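Long-range contacts in bacterial leucyl aminopeptidase (Legionella pneumophila, PDB 6ESL), which probably removes N-terminal residues such as leucine from peptides as a zinc-dependent secreted aminopeptidase linked to nutrient acquisition during infection of amoebas: residues B[115-121]-B[388-393]; B[201-207]-B[245-251]. The contacts are given in a common frame with arbitrary orientation. Numbering follows the deposited sequence.

How the interactions relate
The two contacts illustrate how chemistry follows depth in a fold. Interaction 2 is core: two neighbouring parallel strands of the central mixed sheet, joined by regular main-chain hydrogen bonds and flanked by aliphatic and aromatic side chains. Interaction 1 is only partly buried and lies toward the periphery, where the C-terminal end of helix 373-391 and the chain terminus beyond it meet the start of helix 118-125; there all three hydrogen bonds run from backbone amides or a histidine to glutamate carboxylates. Helix 373-391 connects them, since it also packs on I204, I206 and I248 of the sheet, and the C-terminal carboxylate of E393 forms a salt bridge with R246. Along the sequence, both segments of 201-207/245-251 fall between those of 115-121/388-393.

Interaction 1: B[115-121]-B[388-393]; sequences IKHEEEV and IELASE
A buried carboxylate that serves backbone amides is the principle here, and E389 is the example. Segment 388-393 is the last turn of helix 373-391 running into the chain terminus. In segment 115-121, I115 is extended, but K116 and H117 turn with psi near 13° and 41°, and the helix starts at E118, with H117 in the N-cap position and V121 N bonded to H117 O at 3.0 Å. The CA atoms of H117 and E389 are 5.8 Å apart, those of V121 and I388 6.4 Å. E389, with chi1 and chi2 both m, curls its end toward the loop: K116 N donates to E389 OE1 at 2.9 Å and H117 N to E389 OE2 at 2.8 Å, while Y319 also hydrogen-bonds OE2. H117 (chi1 m, chi2 -86°) points toward the helix end; S392 CB sits 3.6 Å from its ring centroid, a CH-pi contact over one face. I388 directs CG2 3.9 Å from V121 CG2 and 3.2 Å from E120 CD. A long salt bridge, K116 NZ to E393 OE2 at 3.6 Å, lies at the exposed side of the contact. A His-carboxylate hydrogen bond, H117 NE2 to E393 OE1 at 2.7 Å, joins the E389 acceptor in tying the N-terminal end of helix 118-125 to the C-terminal turn of helix 373-391, the last helix of the M28-type peptidase fold.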
loop_
_atom_site.group_PDB
_atom_site.type_symbol
_atom_site.label_atom_id
_atom_site.label_comp_id
_atom_site.label_asym_id
_atom_site.label_seq_id
_atom_site.Cartn_x
_atom_site.Cartn_y
_atom_site.Cartn_z
ATOM N N ILE B 115 6.841 15.840 -1.496
ATOM C CA ILE B 115 8.176 16.320 -1.138
ATOM C C ILE B 115 8.336 17.729 -1.749
ATOM O O ILE B 115 8.338 17.868 -2.965
ATOM C CB ILE B 115 9.262 15.367 -1.729
ATOM C CG1 ILE B 115 9.121 13.979 -1.012
ATOM C CG2 ILE B 115 10.630 16.055 -1.726
ATOM C CD1 ILE B 115 9.869 12.781 -1.544
ATOM N N LYS B 116 8.373 18.735 -0.883
ATOM C CA LYS B 116 8.396 20.150 -1.253
ATOM C C LYS B 116 9.268 20.927 -0.373
ATOM O O LYS B 116 9.154 22.133 -0.371
ATOM C CB LYS B 116 7.048 20.785 -1.035
ATOM C CG LYS B 116 5.870 20.158 -1.744
ATOM C CD LYS B 116 4.642 20.958 -1.355
ATOM C CE LYS B 116 3.539 20.876 -2.402
ATOM N NZ LYS B 116 2.916 22.210 -2.682
ATOM N N HIS B 117 10.118 20.311 0.440
ATOM C CA HIS B 117 10.925 21.071 1.399
ATOM C C HIS B 117 12.335 20.544 1.428
ATOM O O HIS B 117 12.940 20.433 2.484
ATOM C CB HIS B 117 10.266 21.070 2.796
ATOM C CG HIS B 117 8.953 21.772 2.816
ATOM N ND1 HIS B 117 8.845 23.128 3.007
ATOM C CD2 HIS B 117 7.702 21.337 2.564
ATOM C CE1 HIS B 117 7.584 23.497 2.922
ATOM N NE2 HIS B 117 6.869 22.436 2.651
ATOM N N GLU B 118 12.855 20.230 0.237
ATOM C CA GLU B 118 14.217 19.718 0.086
ATOM C C GLU B 118 15.279 20.452 0.802
ATOM O O GLU B 118 16.051 19.819 1.497
ATOM C CB GLU B 118 14.621 19.639 -1.377
ATOM C CG GLU B 118 14.130 18.343 -1.958
ATOM C CD GLU B 118 14.533 18.138 -3.371
ATOM O OE1 GLU B 118 15.765 17.998 -3.563
ATOM O OE2 GLU B 118 13.617 18.100 -4.231
ATOM N N GLU B 119 15.372 21.772 0.608
ATOM C CA GLU B 119 16.494 22.481 1.212
ATOM C C GLU B 119 16.458 22.439 2.736
ATOM O O GLU B 119 17.499 22.152 3.344
ATOM C CB GLU B 119 16.635 23.941 0.716
ATOM C CG GLU B 119 17.022 24.051 -0.761
ATOM C CD GLU B 119 17.086 25.487 -1.250
ATOM O OE1 GLU B 119 16.642 26.399 -0.495
ATOM O OE2 GLU B 119 17.611 25.710 -2.367
ATOM N N GLU B 120 15.290 22.671 3.332
ATOM C CA GLU B 120 15.147 22.640 4.785
ATOM C C GLU B 120 15.442 21.255 5.366
ATOM O O GLU B 120 16.097 21.138 6.402
ATOM C CB GLU B 120 13.742 23.089 5.193
ATOM C CG GLU B 120 13.491 23.060 6.692
ATOM C CD GLU B 120 12.088 23.504 7.056
ATOM O OE1 GLU B 120 11.320 23.865 6.140
ATOM O OE2 GLU B 120 11.752 23.492 8.259
ATOM N N VAL B 121 14.959 20.211 4.697
ATOM C CA VAL B 121 15.200 18.813 5.154
ATOM C C VAL B 121 16.684 18.451 5.071
ATOM O O VAL B 121 17.309 17.992 6.049
ATOM C CB VAL B 121 14.410 17.797 4.288
ATOM C CG1 VAL B 121 14.827 16.375 4.643
ATOM C CG2 VAL B 121 12.903 17.943 4.495
ATOM N N ILE B 388 9.559 17.701 9.156
ATOM C CA ILE B 388 9.709 18.967 8.430
ATOM C C ILE B 388 8.794 18.996 7.206
ATOM O O ILE B 388 8.098 19.977 7.003
ATOM C CB ILE B 388 11.189 19.263 8.096
ATOM C CG1 ILE B 388 11.988 19.562 9.367
ATOM C CG2 ILE B 388 11.302 20.391 7.089
ATOM C CD1 ILE B 388 13.476 19.508 9.188
ATOM N N GLU B 389 8.735 17.939 6.400
ATOM C CA GLU B 389 7.842 17.966 5.250
ATOM C C GLU B 389 6.382 18.159 5.627
ATOM O O GLU B 389 5.706 18.976 5.011
ATOM C CB GLU B 389 7.916 16.684 4.385
ATOM C CG GLU B 389 9.186 16.616 3.541
ATOM C CD GLU B 389 9.130 17.526 2.286
ATOM O OE1 GLU B 389 7.990 17.977 1.935
ATOM O OE2 GLU B 389 10.239 17.795 1.696
ATOM N N LEU B 390 5.886 17.387 6.607
ATOM C CA LEU B 390 4.452 17.388 6.848
ATOM C C LEU B 390 3.997 18.586 7.722
ATOM O O LEU B 390 2.870 19.074 7.583
ATOM C CB LEU B 390 4.021 16.064 7.449
ATOM C CG LEU B 390 4.252 14.842 6.513
ATOM C CD1 LEU B 390 3.820 13.573 7.184
ATOM C CD2 LEU B 390 3.531 14.988 5.200
ATOM N N ALA B 391 4.871 19.050 8.601
ATOM C CA ALA B 391 4.539 20.146 9.518
ATOM C C ALA B 391 4.672 21.488 8.825
ATOM O O ALA B 391 4.154 22.481 9.340
ATOM C CB ALA B 391 5.404 20.097 10.770
ATOM N N SER B 392 5.354 21.522 7.672
ATOM C CA SER B 392 5.500 22.750 6.879
ATOM C C SER B 392 4.391 22.917 5.878
ATOM O O SER B 392 4.408 23.896 5.184
ATOM C CB SER B 392 6.846 22.777 6.141
ATOM O OG SER B 392 7.921 22.602 7.026
ATOM N N GLU B 393 3.456 21.980 5.777
ATOM C CA GLU B 393 2.269 22.093 4.872
ATOM C C GLU B 393 0.912 22.157 5.607
ATOM O O GLU B 393 -0.133 22.288 4.951
ATOM C CB GLU B 393 2.200 20.920 3.880
ATOM C CG GLU B 393 3.359 20.844 2.916
ATOM C CD GLU B 393 3.456 22.026 1.977
ATOM O OE1 GLU B 393 4.263 22.942 2.266
ATOM O OE2 GLU B 393 2.735 22.014 0.944
ATOM O OXT GLU B 393 0.818 22.063 6.837
#

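Interaction 2: B[201-207]-B[245-251]; sequences APAIVIG and KRPIYFI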
loop_
_atom_site.group_PDB
_atom_site.type_symbol
_atom_site.label_atom_id
_atom_site.label_comp_id
_atom_site.label_asym_id
_atom_site.label_seq_id
_atom_site.Cartn_x
_atom_site.Cartn_y
_atom_site.Cartn_z
ATOM N N ALA B 201 -4.033 23.292 14.507
ATOM C CA ALA B 201 -4.076 22.594 13.260
ATOM C C ALA B 201 -3.806 21.103 13.537
ATOM O O ALA B 201 -3.208 20.755 14.558
ATOM C CB ALA B 201 -3.081 23.180 12.286
ATOM N N PRO B 202 -4.306 20.228 12.681
ATOM C CA PRO B 202 -4.033 18.777 12.905
ATOM C C PRO B 202 -2.540 18.470 12.995
ATOM O O PRO B 202 -1.759 18.971 12.200
ATOM C CB PRO B 202 -4.758 18.096 11.716
ATOM C CG PRO B 202 -5.923 19.058 11.418
ATOM C CD PRO B 202 -5.295 20.441 11.599
ATOM N N ALA B 203 -2.129 17.793 14.066
ATOM C CA ALA B 203 -0.704 17.644 14.397
ATOM C C ALA B 203 0.010 16.530 13.613
ATOM O O ALA B 203 -0.636 15.646 13.029
ATOM C CB ALA B 203 -0.544 17.378 15.871
ATOM N N ILE B 204 1.322 16.518 13.763
ATOM C CA ILE B 204 2.190 15.505 13.217
ATOM C C ILE B 204 2.785 14.822 14.428
ATOM O O ILE B 204 3.351 15.465 15.259
ATOM C CB ILE B 204 3.346 16.100 12.416
ATOM C CG1 ILE B 204 2.877 16.768 11.145
ATOM C CG2 ILE B 204 4.354 15.049 12.056
ATOM C CD1 ILE B 204 1.772 16.053 10.422
ATOM N N VAL B 205 2.694 13.513 14.512
ATOM C CA VAL B 205 3.196 12.795 15.662
ATOM C C VAL B 205 4.323 11.793 15.347
ATOM O O VAL B 205 4.204 11.060 14.424
ATOM C CB VAL B 205 2.062 12.022 16.335
ATOM C CG1 VAL B 205 2.547 11.219 17.497
ATOM C CG2 VAL B 205 0.876 12.888 16.666
ATOM N N ILE B 206 5.396 11.796 16.122
ATOM C CA ILE B 206 6.492 10.876 15.983
ATOM C C ILE B 206 6.649 10.153 17.281
ATOM O O ILE B 206 6.858 10.769 18.279
ATOM C CB ILE B 206 7.793 11.610 15.653
ATOM C CG1 ILE B 206 7.721 12.281 14.304
ATOM C CG2 ILE B 206 8.970 10.675 15.655
ATOM C CD1 ILE B 206 7.432 13.745 14.377
ATOM N N GLY B 207 6.616 8.833 17.257
ATOM C CA GLY B 207 6.680 8.049 18.469
ATOM C C GLY B 207 7.654 6.915 18.506
ATOM O O GLY B 207 8.165 6.472 17.452
ATOM N N LYS B 245 3.698 25.158 10.193
ATOM C CA LYS B 245 2.245 25.321 10.086
ATOM C C LYS B 245 1.410 24.364 10.951
ATOM O O LYS B 245 0.184 24.443 10.916
ATOM C CB LYS B 245 1.817 25.149 8.639
ATOM C CG LYS B 245 2.301 26.302 7.769
ATOM C CD LYS B 245 1.972 26.001 6.312
ATOM C CE LYS B 245 0.472 25.946 6.058
ATOM N NZ LYS B 245 0.308 25.769 4.575
ATOM N N ARG B 246 2.052 23.418 11.662
ATOM C CA ARG B 246 1.341 22.394 12.475
ATOM C C ARG B 246 2.147 22.123 13.724
ATOM O O ARG B 246 3.370 22.222 13.690
ATOM C CB ARG B 246 1.138 21.042 11.698
ATOM C CG ARG B 246 0.376 21.145 10.403
ATOM C CD ARG B 246 0.423 19.852 9.659
ATOM N NE ARG B 246 -0.392 19.948 8.453
ATOM C CZ ARG B 246 -1.733 19.894 8.404
ATOM N NH1 ARG B 246 -2.481 19.788 9.492
ATOM N NH2 ARG B 246 -2.366 20.008 7.271
ATOM N N PRO B 247 1.472 21.777 14.835
ATOM C CA PRO B 247 2.254 21.304 15.985
ATOM C C PRO B 247 2.899 19.928 15.646
ATOM O O PRO B 247 2.334 19.116 14.872
ATOM C CB PRO B 247 1.218 21.154 17.077
ATOM C CG PRO B 247 -0.082 20.991 16.373
ATOM C CD PRO B 247 0.017 21.585 15.016
ATOM N N ILE B 248 4.064 19.708 16.243
ATOM C CA ILE B 248 4.820 18.494 16.091
ATOM C C ILE B 248 4.914 17.777 17.447
ATOM O O ILE B 248 5.555 18.302 18.395
ATOM C CB ILE B 248 6.231 18.779 15.558
ATOM C CG1 ILE B 248 6.167 19.331 14.133
ATOM C CG2 ILE B 248 7.065 17.515 15.545
ATOM C CD1 ILE B 248 7.472 20.038 13.746
ATOM N N TYR B 249 4.395 16.550 17.533
ATOM C CA TYR B 249 4.554 15.872 18.819
ATOM C C TYR B 249 5.646 14.800 18.742
ATOM O O TYR B 249 5.669 13.992 17.848
ATOM C CB TYR B 249 3.226 15.277 19.340
ATOM C CG TYR B 249 2.121 16.237 19.771
ATOM C CD1 TYR B 249 1.212 16.698 18.881
ATOM C CD2 TYR B 249 1.951 16.585 21.149
ATOM C CE1 TYR B 249 0.160 17.556 19.280
ATOM C CE2 TYR B 249 0.931 17.419 21.573
ATOM C CZ TYR B 249 0.030 17.891 20.638
ATOM O OH TYR B 249 -1.028 18.656 21.014
ATOM N N PHE B 250 6.478 14.768 19.736
ATOM C CA PHE B 250 7.317 13.648 20.028
ATOM C C PHE B 250 6.832 12.884 21.244
ATOM O O PHE B 250 6.692 13.434 22.288
ATOM C CB PHE B 250 8.821 14.000 20.141
ATOM C CG PHE B 250 9.424 14.430 18.844
ATOM C CD1 PHE B 250 9.328 15.788 18.450
ATOM C CD2 PHE B 250 10.149 13.536 18.014
ATOM C CE1 PHE B 250 9.914 16.202 17.232
ATOM C CE2 PHE B 250 10.737 13.937 16.819
ATOM C CZ PHE B 250 10.603 15.257 16.419
ATOM N N ILE B 251 6.576 11.566 21.084
ATOM C CA ILE B 251 5.929 10.819 22.126
ATOM C C ILE B 251 6.700 9.561 22.429
ATOM O O ILE B 251 6.984 8.802 21.510
ATOM C CB ILE B 251 4.459 10.483 21.716
ATOM C CG1 ILE B 251 3.745 11.750 21.274
ATOM C CG2 ILE B 251 3.736 9.814 22.898
ATOM C CD1 ILE B 251 2.236 11.698 21.130
#
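Parallel pairing makes one residue bond to two across the gap, and the accounting is easily followed here. I204 N donates to P247 O (3.0 Å) and Y249 N to I204 O (2.7 Å); two residues on, I206 N donates to Y249 O (2.8 Å) and I251 N to I206 O (2.9 Å). The alternate residues A203, V205 and G207 make their backbone hydrogen bonds with strand 277-282 and, from A203, also with P276 just before it, so strand 203-209 is engaged along both edges. On the far edge of strand 248-253, F250 O accepts from T193 OG1 of strand 188-195. CA-H...O contacts, such as G207 CA to I251 O at 3.1 Å, accompany the main bonds.

The strands, with axes 4.7 Å apart and 22° from parallel, belong to a beta-alpha-beta unit whose connection includes helix 220-239, within the M28 peptidase sheet; H209, at the end of strand 203-209, and D222 of the helix are zinc ligands. On the face carrying I204, I206, I248 and F250, helices 220-239 and 373-391 cover the sheet, and I206 CD1 lies over one face of the F250 ring. On the face of V205, Y249 and I251, V205 CG1 meets I251 CD1 at 3.7 Å, and the Y249 ring packs edge-to-face with F270. Before the strands begin, R246 divides its guanidinium: NH1 donates to P202 O at 2.9 Å, while NE pairs with the C-terminal carboxylate of E393.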